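Local coordinates for OBG-type G domain-containing protein (Pyrococcus horikoshii, PDB 2E87) that binds GDP in its G domain and is probably a GTP-binding protein of the Obg/NOG1 type, although its cellular role is unknown, at residues 269-274 and 281-286; 223-228 and 241-246. One frame throughout, in Å; residues are numbered along the deposited sequence.

Contact 1 (269-274 and 281-286); sequences HLFEEV and LPFLVV
Phe-271 and Val-274, one helical turn apart, meet Val-285 and Phe-283 of a strand that runs almost antiparallel to their helix, at 170°, with the two short axes 12.1 Å apart at their closest. The ring of Phe-271, its CG anti to the backbone N (chi1 162°), leans out from the helix until CE1 comes within 4.2 Å of Val-285 CG2. The two side chains cross at about a right angle. Phe-271 CE1 also approaches Phe-283 CD2, at 4.3 Å, so one ring corner touches both strand residues. Phe-283 points from the strand at the helix, and its far end reaches the next turn: CZ lies 3.7 Å from Val-274 O, which sits at the ring edge near its plane, while CE2 is 4.3 Å from Val-274 CG1. The ring of His-275 meets both phenylalanines, edge-to-face with Phe-283, and Tyr-252 of the neighbouring strand stands edge-to-face with Phe-271. Apolar contacts of this kind pack helix 264-277 against strand 283-287 in a beta-alpha-beta unit that starts from strand 249-254, the repeating element of the P-loop GTPase fold.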
# COMPACT_ATOMS: atom_id res chain seq x y z
N HIS A 269 -18.70 23.76 -10.05
CA HIS A 269 -17.42 23.63 -10.73
C HIS A 269 -16.69 22.42 -10.20
O HIS A 269 -16.14 21.64 -10.98
CB HIS A 269 -16.57 24.88 -10.53
CG HIS A 269 -17.08 26.07 -11.28
ND1 HIS A 269 -16.65 27.36 -11.02
CD2 HIS A 269 -17.97 26.17 -12.30
CE1 HIS A 269 -17.26 28.19 -11.84
NE2 HIS A 269 -18.06 27.50 -12.63
N LEU A 270 -16.70 22.25 -8.88
CA LEU A 270 -16.02 21.13 -8.27
C LEU A 270 -16.64 19.83 -8.72
O LEU A 270 -15.93 18.88 -9.06
CB LEU A 270 -16.06 21.22 -6.74
CG LEU A 270 -15.17 20.19 -6.05
CD1 LEU A 270 -13.72 20.43 -6.44
CD2 LEU A 270 -15.34 20.28 -4.54
N PHE A 271 -17.97 19.77 -8.73
CA PHE A 271 -18.63 18.55 -9.16
C PHE A 271 -18.16 18.16 -10.57
O PHE A 271 -17.88 16.99 -10.84
CB PHE A 271 -20.14 18.74 -9.18
CG PHE A 271 -20.85 17.71 -10.00
CD1 PHE A 271 -21.10 16.45 -9.48
CD2 PHE A 271 -21.20 17.98 -11.31
CE1 PHE A 271 -21.68 15.46 -10.27
CE2 PHE A 271 -21.78 16.99 -12.11
CZ PHE A 271 -22.02 15.73 -11.59
N GLU A 272 -18.08 19.14 -11.47
CA GLU A 272 -17.67 18.87 -12.84
C GLU A 272 -16.22 18.38 -12.93
O GLU A 272 -15.90 17.50 -13.73
CB GLU A 272 -17.89 20.11 -13.71
CG GLU A 272 -19.30 20.65 -13.60
CD GLU A 272 -19.55 21.86 -14.48
OE1 GLU A 272 -18.78 22.85 -14.38
OE2 GLU A 272 -20.54 21.82 -15.25
N GLU A 273 -15.35 18.96 -12.12
CA GLU A 273 -13.96 18.54 -12.12
C GLU A 273 -13.85 17.11 -11.56
O GLU A 273 -13.08 16.30 -12.07
CB GLU A 273 -13.12 19.49 -11.28
CG GLU A 273 -11.66 19.44 -11.63
CD GLU A 273 -10.79 19.98 -10.53
OE1 GLU A 273 -10.64 19.29 -9.51
OE2 GLU A 273 -10.28 21.11 -10.68
N VAL A 274 -14.61 16.80 -10.52
CA VAL A 274 -14.57 15.47 -9.93
C VAL A 274 -15.27 14.44 -10.81
O VAL A 274 -14.80 13.30 -10.94
CB VAL A 274 -15.22 15.48 -8.51
CG1 VAL A 274 -15.37 14.06 -7.97
CG2 VAL A 274 -14.35 16.28 -7.56
N LEU A 281 -16.67 5.49 -13.04
CA LEU A 281 -17.41 5.08 -11.86
C LEU A 281 -18.78 5.74 -11.86
O LEU A 281 -18.93 6.91 -12.25
CB LEU A 281 -16.68 5.49 -10.58
CG LEU A 281 -15.27 4.98 -10.25
CD1 LEU A 281 -14.83 5.60 -8.94
CD2 LEU A 281 -15.25 3.45 -10.14
N PRO A 282 -19.82 5.00 -11.46
CA PRO A 282 -21.17 5.59 -11.42
C PRO A 282 -21.25 6.65 -10.32
O PRO A 282 -20.56 6.54 -9.29
CB PRO A 282 -22.07 4.39 -11.12
CG PRO A 282 -21.12 3.40 -10.42
CD PRO A 282 -19.86 3.55 -11.21
N PHE A 283 -22.09 7.66 -10.55
CA PHE A 283 -22.32 8.75 -9.60
C PHE A 283 -23.76 8.79 -9.10
O PHE A 283 -24.71 8.43 -9.80
CB PHE A 283 -22.00 10.11 -10.23
CG PHE A 283 -20.55 10.51 -10.18
CD1 PHE A 283 -19.61 9.84 -10.96
CD2 PHE A 283 -20.14 11.57 -9.40
CE1 PHE A 283 -18.26 10.23 -10.95
CE2 PHE A 283 -18.81 11.97 -9.37
CZ PHE A 283 -17.86 11.30 -10.16
N LEU A 284 -23.90 9.23 -7.85
CA LEU A 284 -25.19 9.37 -7.19
C LEU A 284 -25.13 10.75 -6.57
O LEU A 284 -24.40 10.99 -5.60
CB LEU A 284 -25.36 8.32 -6.10
CG LEU A 284 -26.62 8.51 -5.24
CD1 LEU A 284 -27.86 8.42 -6.13
CD2 LEU A 284 -26.67 7.45 -4.14
N VAL A 285 -25.88 11.68 -7.14
CA VAL A 285 -25.92 13.04 -6.64
C VAL A 285 -26.96 13.18 -5.54
O VAL A 285 -28.11 12.75 -5.67
CB VAL A 285 -26.27 14.03 -7.76
CG1 VAL A 285 -26.29 15.43 -7.20
CG2 VAL A 285 -25.28 13.90 -8.91
N VAL A 286 -26.54 13.76 -4.43
CA VAL A 286 -27.42 13.97 -3.31
C VAL A 286 -27.47 15.48 -3.04
O VAL A 286 -26.43 16.15 -3.05
CB VAL A 286 -26.89 13.23 -2.05
CG1 VAL A 286 -27.44 13.87 -0.80
CG2 VAL A 286 -27.30 11.76 -2.09

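Contact 2 (223-228 and 241-246); sequences GLLDRP and LALRYL
Leu-225 and Leu-243 adopt the same extended shape, each with CG anti to its own carbonyl carbon (chi1 -69° and -61°) and the chain straight beyond it, and in this way two leucines from separate loops reach each other tip to tip. Leu-225 CD1 and Leu-243 CD1 meet at 3.8 Å. Leu-243 CD1 also lies 4.1 Å from Leu-225 CG and, more loosely, 4.4 Å from Leu-224 CD1, so a single methyl touches both neighbouring leucines of 223-228. All three side chains are buried. Tyr-197 packs on Leu-224 and Leu-243, while Val-171 and Ala-173 of the central strand 169-173 line Leu-225.

Behind the leucines the 223-228 loop is braced by Asp-226. Asp-226 OD1 accepts Gly-223 N at 2.7 Å in a nearly straight bond and Arg-227 NH2 at 2.7 Å in a more bent one, the donors arriving from opposite faces of the carboxylate. Arg-227 NE adds a weak bond to OD2, completing a salt bridge, and Gly-223 CA lies over one face of the guanidinium. The Gly-223 bond ties the backbone to a side chain three residues on, and the Arg-227 bonds help to hold that carboxylate in place.

Gly-223, in the loop after strand 214-220, is probably the glycine of the DxxG motif that begins switch II in GTPases. The leucine cluster thus joins this probable switch II loop to the connection following helix 234-241.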
# COMPACT_ATOMS: atom_id res chain seq x y z
N GLY A 223 -10.16 16.74 2.36
CA GLY A 223 -8.79 16.98 1.95
C GLY A 223 -8.42 16.32 0.65
O GLY A 223 -7.29 16.50 0.18
N LEU A 224 -9.34 15.57 0.05
CA LEU A 224 -9.07 14.88 -1.20
C LEU A 224 -10.03 15.27 -2.34
O LEU A 224 -9.59 15.70 -3.41
CB LEU A 224 -9.13 13.36 -0.96
CG LEU A 224 -8.20 12.76 0.12
CD1 LEU A 224 -8.47 11.26 0.29
CD2 LEU A 224 -6.72 12.98 -0.25
N LEU A 225 -11.33 15.13 -2.12
CA LEU A 225 -12.29 15.47 -3.15
C LEU A 225 -13.18 16.62 -2.72
O LEU A 225 -14.35 16.69 -3.11
CB LEU A 225 -13.13 14.25 -3.52
CG LEU A 225 -12.35 13.15 -4.25
CD1 LEU A 225 -13.25 11.98 -4.52
CD2 LEU A 225 -11.79 13.70 -5.56
N ASP A 226 -12.60 17.53 -1.94
CA ASP A 226 -13.32 18.69 -1.43
C ASP A 226 -12.67 19.99 -1.90
O ASP A 226 -12.89 21.04 -1.30
CB ASP A 226 -13.34 18.65 0.10
CG ASP A 226 -11.96 18.73 0.70
OD1 ASP A 226 -11.85 18.77 1.95
OD2 ASP A 226 -11.00 18.75 -0.08
N ARG A 227 -11.88 19.90 -2.96
CA ARG A 227 -11.22 21.07 -3.51
C ARG A 227 -10.68 20.78 -4.90
O ARG A 227 -10.44 19.63 -5.26
CB ARG A 227 -10.09 21.52 -2.60
CG ARG A 227 -8.96 20.54 -2.50
CD ARG A 227 -8.23 20.75 -1.20
NE ARG A 227 -9.15 20.60 -0.07
CZ ARG A 227 -8.79 20.61 1.20
NH1 ARG A 227 -7.51 20.75 1.53
NH2 ARG A 227 -9.70 20.47 2.15
N PRO A 228 -10.50 21.83 -5.72
CA PRO A 228 -9.98 21.68 -7.08
C PRO A 228 -8.78 20.74 -7.13
O PRO A 228 -7.81 20.94 -6.39
CB PRO A 228 -9.62 23.11 -7.46
CG PRO A 228 -10.63 23.90 -6.75
CD PRO A 228 -10.65 23.25 -5.38
N LEU A 241 -6.33 10.62 -7.10
CA LEU A 241 -6.86 9.81 -8.18
C LEU A 241 -6.78 8.32 -7.94
O LEU A 241 -7.38 7.53 -8.68
CB LEU A 241 -6.18 10.17 -9.50
CG LEU A 241 -6.39 11.60 -10.00
CD1 LEU A 241 -5.76 11.75 -11.37
CD2 LEU A 241 -7.87 11.94 -10.06
N ALA A 242 -6.03 7.92 -6.92
CA ALA A 242 -5.90 6.51 -6.58
C ALA A 242 -7.28 5.97 -6.18
O ALA A 242 -7.54 4.77 -6.30
CB ALA A 242 -4.91 6.33 -5.42
N LEU A 243 -8.16 6.86 -5.71
CA LEU A 243 -9.51 6.47 -5.30
C LEU A 243 -10.27 5.76 -6.43
O LEU A 243 -11.24 5.06 -6.17
CB LEU A 243 -10.30 7.70 -4.80
CG LEU A 243 -9.71 8.43 -3.58
CD1 LEU A 243 -10.55 9.65 -3.22
CD2 LEU A 243 -9.64 7.49 -2.39
N ARG A 244 -9.80 5.92 -7.66
CA ARG A 244 -10.41 5.27 -8.83
C ARG A 244 -10.35 3.76 -8.67
O ARG A 244 -11.22 3.03 -9.17
CB ARG A 244 -9.67 5.61 -10.13
CG ARG A 244 -9.62 7.07 -10.54
CD ARG A 244 -8.86 7.22 -11.86
NE ARG A 244 -8.69 8.62 -12.25
CZ ARG A 244 -8.06 9.03 -13.35
NH1 ARG A 244 -7.53 8.14 -14.19
NH2 ARG A 244 -7.94 10.32 -13.61
N TYR A 245 -9.30 3.29 -8.00
CA TYR A 245 -9.10 1.86 -7.79
C TYR A 245 -9.75 1.28 -6.54
O TYR A 245 -9.75 0.06 -6.34
CB TYR A 245 -7.61 1.57 -7.79
CG TYR A 245 -6.93 2.04 -9.05
CD1 TYR A 245 -5.83 2.87 -9.00
CD2 TYR A 245 -7.41 1.65 -10.30
CE1 TYR A 245 -5.20 3.30 -10.17
CE2 TYR A 245 -6.80 2.07 -11.47
CZ TYR A 245 -5.69 2.89 -11.40
OH TYR A 245 -5.07 3.30 -12.55
N LEU A 246 -10.29 2.14 -5.69
CA LEU A 246 -10.96 1.73 -4.46
C LEU A 246 -12.49 1.88 -4.60
O LEU A 246 -13.23 0.93 -4.37
CB LEU A 246 -10.48 2.60 -3.31
CG LEU A 246 -11.11 2.37 -1.94
CD1 LEU A 246 -10.83 0.97 -1.43
CD2 LEU A 246 -10.52 3.40 -1.00

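Contact 2 closes before contact 1 opens along the chain, and both lie in the OBG-type G domain with their centres about 11 Å apart. Helix 264-277 joins them: one side packs on strand 283-287 in contact 1, while Leu-270 and Glu-273 touch the 223-228 loop of contact 2, and Val-274 meets Leu-225. Glu-273 also bonds to Ile-229 N and Ser-230 OG, just beyond that loop. Strand 249-254 follows segment 241-246 and lies next to strand 283-287 in the sheet. The nucleotide lies further off, with the side chains of Val-274 and Leu-225 about 13 Å and 10 Å from the bound GDP. Together the contacts link the probable switch II region to the sheet core beside the P-loop.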